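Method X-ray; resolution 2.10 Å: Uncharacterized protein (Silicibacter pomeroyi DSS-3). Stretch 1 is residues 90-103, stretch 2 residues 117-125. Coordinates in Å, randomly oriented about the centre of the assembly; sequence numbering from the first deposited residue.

Stretch 1 90-103: GELEHAAAILHPKL
Stretch 2 117-125: LVPSSKKMG

A short helix, residues 92-98, packs against an extended strand beginning at Ser-120, their axes 7.6 Å apart at closest approach and running nearly antiparallel (151°). The helix is fixed by backbone bonds such as Ala-96 N to Leu-92 O (3.1 Å) and Leu-99 N to Ala-95 O (3.1 Å); along the strand, phi/psi runs from -139/155 at Ser-120 through -130/141 at Lys-122 to -98/141 at Met-124. CA-CA distances set the register: Leu-99 to Ser-120 7.4 Å, Ala-95 to Lys-122 5.7 Å, Leu-92 to Met-124 6.3 Å. No hydrogen bond crosses between the modelled atoms; among them, the 471 Å² buried (both sides summed) is covered by van der Waals contacts.

Val-118 (chi1 t, phi/psi -76/125) opens the contact loosely, its CG1 lying 4.4 Å from CD1 of Leu-103 (m, t).

From Ser-120 to Lys-123 the side chains alternate. Ser-120 (p) points toward the helix, its CB 4.2 Å from Leu-99 CD1. Ser-121 (p) points away, its OG hydrogen-bonded elsewhere in the structure, but its backbone O sits 3.4 Å from Leu-99 CD1. The buried Leu-99 (m, t) thus supplies an apolar methyl to both.

Lys-122 points toward the helix and gives up the most area, 90 Å². Its CB lies 3.7 Å from Ala-95 CB; the small alanine methyl lies here, where the CA atoms come closest of the three register pairs. With chi1 p and chi2-chi4 all t, the extended chain carries NZ to 4.1 Å from Ala-96 CB; its aliphatic portion packs while the residue remains exposed.

Lys-123 (m, m, t) points away, yet its backbone C is 3.7 Å from Leu-92 CD1. Leu-92 (t, p) starts sideways and its end comes nearer, placing the same CD1 3.7 Å from Met-124 CG.

Met-124, a selenomethionine (chi1 m, chi2 -101°, chi3 m) whose CA-to-CB bond points sideways, directs SE to 4.0 Å from Gly-90 O and 4.0 Å from Glu-91 C, extending the contact to the backbone preceding the helix.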

ATOM      1  N   GLY A  90      -3.241 -16.515   6.290  1.00 63.23           N
ATOM      2  CA  GLY A  90      -2.735 -15.621   7.301  1.00 63.66           C
ATOM      3  C   GLY A  90      -3.827 -15.171   8.268  1.00 64.66           C
ATOM      4  O   GLY A  90      -4.906 -15.751   8.316  1.00 63.90           O
ATOM      5  N   GLU A  91      -3.503 -14.158   9.066  1.00 62.98           N
ATOM      6  CA  GLU A  91      -4.380 -13.574  10.063  1.00 65.58           C
ATOM      7  C   GLU A  91      -4.346 -12.079   9.876  1.00 64.10           C
ATOM      8  O   GLU A  91      -3.339 -11.537   9.430  1.00 63.42           O
ATOM      9  CB  GLU A  91      -3.892 -13.858  11.495  1.00 66.29           C
ATOM     10  CG  GLU A  91      -3.576 -15.319  11.839  1.00 76.65           C
ATOM     11  CD  GLU A  91      -4.767 -16.249  11.697  1.00 86.82           C
ATOM     12  OE1 GLU A  91      -5.918 -15.778  11.865  1.00 95.92           O
ATOM     13  OE2 GLU A  91      -4.549 -17.460  11.407  1.00 91.69           O
ATOM     14  N   LEU A  92      -5.413 -11.409  10.299  1.00 65.07           N
ATOM     15  CA  LEU A  92      -5.517  -9.969  10.197  1.00 67.61           C
ATOM     16  C   LEU A  92      -4.416  -9.269  10.984  1.00 67.80           C
ATOM     17  O   LEU A  92      -3.953  -8.207  10.570  1.00 68.01           O
ATOM     18  CB  LEU A  92      -6.893  -9.511  10.673  1.00 66.73           C
ATOM     19  CG  LEU A  92      -7.469  -8.203  10.122  1.00 76.50           C
ATOM     20  CD1 LEU A  92      -7.420  -8.121   8.587  1.00 69.72           C
ATOM     21  CD2 LEU A  92      -8.917  -8.021  10.634  1.00 72.28           C
ATOM     22  N   GLU A  93      -3.988  -9.874  12.098  1.00 66.55           N
ATOM     23  CA  GLU A  93      -2.916  -9.329  12.934  1.00 66.41           C
ATOM     24  C   GLU A  93      -1.602  -9.254  12.191  1.00 63.24           C
ATOM     25  O   GLU A  93      -0.761  -8.439  12.533  1.00 64.22           O
ATOM     26  CB  GLU A  93      -2.663 -10.177  14.199  1.00 67.54           C
ATOM     27  CG  GLU A  93      -3.730 -10.118  15.245  1.00 77.47           C
ATOM     28  CD  GLU A  93      -4.962 -10.984  14.912  1.00 87.56           C
ATOM     29  OE1 GLU A  93      -4.928 -11.808  13.966  1.00 76.81           O
ATOM     30  OE2 GLU A  93      -5.973 -10.831  15.629  1.00 99.30           O
ATOM     31  N   HIS A  94      -1.422 -10.116  11.189  1.00 63.95           N
ATOM     32  CA  HIS A  94      -0.230 -10.053  10.338  1.00 64.31           C
ATOM     33  C   HIS A  94      -0.181  -8.746   9.509  1.00 63.98           C
ATOM     34  O   HIS A  94       0.874  -8.145   9.344  1.00 60.64           O
ATOM     35  CB  HIS A  94      -0.119 -11.274   9.421  1.00 62.98           C
ATOM     36  CG  HIS A  94      -0.111 -12.584  10.153  1.00 64.39           C
ATOM     37  ND1 HIS A  94      -0.385 -13.784   9.537  1.00 60.45           N
ATOM     38  CD2 HIS A  94       0.076 -12.870  11.465  1.00 62.93           C
ATOM     39  CE1 HIS A  94      -0.322 -14.756  10.429  1.00 63.89           C
ATOM     40  NE2 HIS A  94      -0.058 -14.227  11.609  1.00 60.16           N
ATOM     41  N   ALA A  95      -1.336  -8.313   9.030  1.00 62.81           N
ATOM     42  CA  ALA A  95      -1.469  -7.029   8.324  1.00 63.38           C
ATOM     43  C   ALA A  95      -1.214  -5.888   9.301  1.00 63.31           C
ATOM     44  O   ALA A  95      -0.517  -4.924   8.984  1.00 66.33           O
ATOM     45  CB  ALA A  95      -2.872  -6.893   7.669  1.00 61.43           C
ATOM     46  N   ALA A  96      -1.795  -5.967  10.490  1.00 63.44           N
ATOM     47  CA  ALA A  96      -1.502  -4.980  11.537  1.00 62.23           C
ATOM     48  C   ALA A  96       0.003  -4.821  11.785  1.00 62.87           C
ATOM     49  O   ALA A  96       0.509  -3.698  11.867  1.00 62.19           O
ATOM     50  CB  ALA A  96      -2.209  -5.332  12.803  1.00 61.09           C
ATOM     51  N   ALA A  97       0.705  -5.949  11.901  1.00 62.24           N
ATOM     52  CA  ALA A  97       2.123  -5.965  12.214  1.00 62.60           C
ATOM     53  C   ALA A  97       2.896  -5.321  11.098  1.00 63.90           C
ATOM     54  O   ALA A  97       3.754  -4.473  11.323  1.00 66.76           O
ATOM     55  CB  ALA A  97       2.619  -7.411  12.456  1.00 58.35           C
ATOM     56  N   ILE A  98       2.609  -5.753   9.877  1.00 66.99           N
ATOM     57  CA  ILE A  98       3.299  -5.196   8.719  1.00 66.00           C
ATOM     58  C   ILE A  98       3.094  -3.659   8.611  1.00 64.31           C
ATOM     59  O   ILE A  98       4.017  -2.953   8.266  1.00 66.30           O
ATOM     60  CB  ILE A  98       3.018  -6.029   7.390  1.00 67.73           C
ATOM     61  CG1 ILE A  98       4.356  -6.362   6.716  1.00 71.94           C
ATOM     62  CG2 ILE A  98       2.090  -5.313   6.501  1.00 68.48           C
ATOM     63  CD1 ILE A  98       4.287  -7.113   5.469  1.00 77.74           C
ATOM     64  N   LEU A  99       1.963  -3.136   9.056  1.00 62.71           N
ATOM     65  CA  LEU A  99       1.660  -1.698   9.015  1.00 61.33           C
ATOM     66  C   LEU A  99       2.035  -0.903  10.262  1.00 63.86           C
ATOM     67  O   LEU A  99       1.815   0.311  10.323  1.00 59.52           O
ATOM     68  CB  LEU A  99       0.130  -1.522   8.822  1.00 62.71           C
ATOM     69  CG  LEU A  99      -0.471  -2.022   7.489  1.00 64.91           C
ATOM     70  CD1 LEU A  99      -2.001  -1.919   7.504  1.00 58.60           C
ATOM     71  CD2 LEU A  99       0.155  -1.312   6.272  1.00 64.26           C
ATOM     72  N   HIS A 100       2.541  -1.589  11.270  1.00 61.50           N
ATOM     73  CA  HIS A 100       2.836  -0.980  12.576  1.00 63.80           C
ATOM     74  C   HIS A 100       3.869   0.160  12.551  1.00 65.10           C
ATOM     75  O   HIS A 100       3.592   1.238  13.054  1.00 65.22           O
ATOM     76  CB  HIS A 100       3.255  -2.079  13.549  1.00 61.50           C
ATOM     77  CG  HIS A 100       3.653  -1.571  14.888  1.00 65.27           C
ATOM     78  ND1 HIS A 100       2.735  -1.272  15.868  1.00 64.44           N
ATOM     79  CD2 HIS A 100       4.869  -1.248  15.393  1.00 66.03           C
ATOM     80  CE1 HIS A 100       3.374  -0.800  16.927  1.00 67.77           C
ATOM     81  NE2 HIS A 100       4.670  -0.769  16.665  1.00 63.27           N
ATOM     82  N   PRO A 101       5.053  -0.059  11.962  1.00 68.84           N
ATOM     83  CA  PRO A 101       6.044   1.029  11.974  1.00 70.28           C
ATOM     84  C   PRO A 101       5.613   2.269  11.259  1.00 69.46           C
ATOM     85  O   PRO A 101       4.933   2.168  10.250  1.00 68.06           O
ATOM     86  CB  PRO A 101       7.245   0.412  11.241  1.00 71.71           C
ATOM     87  CG  PRO A 101       6.708  -0.732  10.497  1.00 73.77           C
ATOM     88  CD  PRO A 101       5.602  -1.268  11.337  1.00 70.52           C
ATOM     89  N   LYS A 102       6.010   3.438  11.757  1.00 68.48           N
ATOM     90  CA  LYS A 102       5.688   4.703  11.069  1.00 72.73           C
ATOM     91  C   LYS A 102       6.485   4.765   9.737  1.00 74.02           C
ATOM     92  O   LYS A 102       7.590   4.236   9.667  1.00 77.75           O
ATOM     93  CB  LYS A 102       5.969   5.893  11.996  1.00 70.32           C
ATOM     94  CG  LYS A 102       5.094   5.865  13.273  1.00 73.96           C
ATOM     95  CD  LYS A 102       5.406   6.991  14.280  1.00 77.29           C
ATOM     96  CE  LYS A 102       5.060   6.597  15.744  1.00 69.67           C
ATOM     97  N   LEU A 103       5.932   5.341   8.674  1.00 75.92           N
ATOM     98  CA  LEU A 103       6.666   5.385   7.372  1.00 78.13           C
ATOM     99  C   LEU A 103       8.110   5.950   7.440  1.00 76.76           C
ATOM    100  O   LEU A 103       8.355   7.020   8.011  1.00 74.25           O
ATOM    101  CB  LEU A 103       5.860   6.158   6.311  1.00 78.65           C
ATOM    102  CG  LEU A 103       4.717   5.436   5.587  1.00 80.12           C
ATOM    103  CD1 LEU A 103       3.923   6.390   4.679  1.00 80.72           C
ATOM    104  CD2 LEU A 103       5.271   4.272   4.799  1.00 75.67           C
ATOM    105  N   LEU A 117      -1.763  11.991  11.712  1.00 87.89           N
ATOM    106  CA  LEU A 117      -1.187  10.662  11.505  1.00 88.24           C
ATOM    107  C   LEU A 117      -1.630  10.104  10.155  1.00 85.63           C
ATOM    108  O   LEU A 117      -2.660  10.518   9.601  1.00 88.47           O
ATOM    109  CB  LEU A 117      -1.572   9.694  12.644  1.00 89.43           C
ATOM    110  N   VAL A 118      -0.824   9.189   9.619  1.00 80.41           N
ATOM    111  CA  VAL A 118      -1.081   8.553   8.316  1.00 75.94           C
ATOM    112  C   VAL A 118      -2.195   7.486   8.415  1.00 73.96           C
ATOM    113  O   VAL A 118      -2.115   6.573   9.236  1.00 72.95           O
ATOM    114  CB  VAL A 118       0.238   7.938   7.762  1.00 75.70           C
ATOM    115  CG1 VAL A 118      -0.001   7.018   6.573  1.00 61.99           C
ATOM    116  CG2 VAL A 118       1.207   9.059   7.406  1.00 73.67           C
ATOM    117  N   PRO A 119      -3.256   7.604   7.595  1.00 71.33           N
ATOM    118  CA  PRO A 119      -4.286   6.567   7.714  1.00 70.54           C
ATOM    119  C   PRO A 119      -3.809   5.206   7.199  1.00 70.33           C
ATOM    120  O   PRO A 119      -2.953   5.138   6.318  1.00 66.94           O
ATOM    121  CB  PRO A 119      -5.436   7.113   6.869  1.00 72.91           C
ATOM    122  CG  PRO A 119      -4.806   8.033   5.894  1.00 69.15           C
ATOM    123  CD  PRO A 119      -3.594   8.614   6.577  1.00 69.80           C
ATOM    124  N   SER A 120      -4.310   4.132   7.798  1.00 71.12           N
ATOM    125  CA  SER A 120      -4.007   2.789   7.307  1.00 72.22           C
ATOM    126  C   SER A 120      -5.256   1.910   7.340  1.00 72.71           C
ATOM    127  O   SER A 120      -6.173   2.199   8.083  1.00 74.20           O
ATOM    128  CB  SER A 120      -2.892   2.165   8.138  1.00 71.87           C
ATOM    129  OG  SER A 120      -3.335   1.957   9.448  1.00 73.34           O
ATOM    130  N   SER A 121      -5.327   0.873   6.507  1.00 70.46           N
ATOM    131  CA  SER A 121      -6.432  -0.086   6.600  1.00 68.93           C
ATOM    132  C   SER A 121      -5.847  -1.468   6.410  1.00 68.49           C
ATOM    133  O   SER A 121      -4.843  -1.638   5.742  1.00 65.25           O
ATOM    134  CB  SER A 121      -7.541   0.185   5.567  1.00 69.44           C
ATOM    135  OG  SER A 121      -7.132  -0.182   4.259  1.00 74.83           O
ATOM    136  N   LYS A 122      -6.479  -2.463   7.005  1.00 69.28           N
ATOM    137  CA  LYS A 122      -6.028  -3.843   6.890  1.00 69.30           C
ATOM    138  C   LYS A 122      -7.239  -4.675   6.507  1.00 67.51           C
ATOM    139  O   LYS A 122      -8.338  -4.418   6.984  1.00 67.53           O
ATOM    140  CB  LYS A 122      -5.424  -4.338   8.205  1.00 69.30           C
ATOM    141  CG  LYS A 122      -6.276  -4.091   9.392  1.00 72.26           C
ATOM    142  CD  LYS A 122      -5.556  -4.369  10.711  1.00 76.02           C
ATOM    143  CE  LYS A 122      -6.563  -4.235  11.839  1.00 69.69           C
ATOM    144  NZ  LYS A 122      -5.984  -3.887  13.145  1.00 86.43           N
ATOM    145  N   LYS A 123      -7.021  -5.653   5.635  1.00 67.40           N
ATOM    146  CA  LYS A 123      -8.064  -6.550   5.152  1.00 68.20           C
ATOM    147  C   LYS A 123      -7.510  -7.965   4.933  1.00 66.59           C
ATOM    148  O   LYS A 123      -6.325  -8.144   4.739  1.00 65.52           O
ATOM    149  CB  LYS A 123      -8.566  -6.040   3.782  1.00 70.32           C
ATOM    150  CG  LYS A 123      -9.265  -4.663   3.786  1.00 79.83           C
ATOM    151  CD  LYS A 123     -10.618  -4.633   4.520  1.00 84.67           C
ATOM    152  CE  LYS A 123     -11.216  -3.193   4.635  1.00 78.36           C
HETATM  153  N   MSE A 124      -8.391  -8.956   4.950  1.00 66.52           N
HETATM  154  CA  MSE A 124      -8.093 -10.301   4.472  1.00 67.05           C
HETATM  155  C   MSE A 124      -8.647 -10.360   3.027  1.00 63.70           C
HETATM  156  O   MSE A 124      -9.681  -9.829   2.763  1.00 64.54           O
HETATM  157  CB  MSE A 124      -8.813 -11.319   5.336  1.00 66.31           C
HETATM  158  CG  MSE A 124      -8.312 -11.275   6.792  1.00 77.80           C
HETATM  159 SE   MSE A 124      -7.098 -12.704   7.065  0.75 92.73          SE
HETATM  160  CE  MSE A 124      -8.407 -14.029   6.308  1.00 58.34           C
ATOM    161  N   GLY A 125      -7.958 -10.998   2.103  1.00 63.61           N
ATOM    162  CA  GLY A 125      -8.494 -11.125   0.756  1.00 65.02           C
ATOM    163  C   GLY A 125      -7.927 -12.295   0.022  1.00 63.91           C
ATOM    164  O   GLY A 125      -7.247 -13.140   0.592  1.00 67.51           O
TER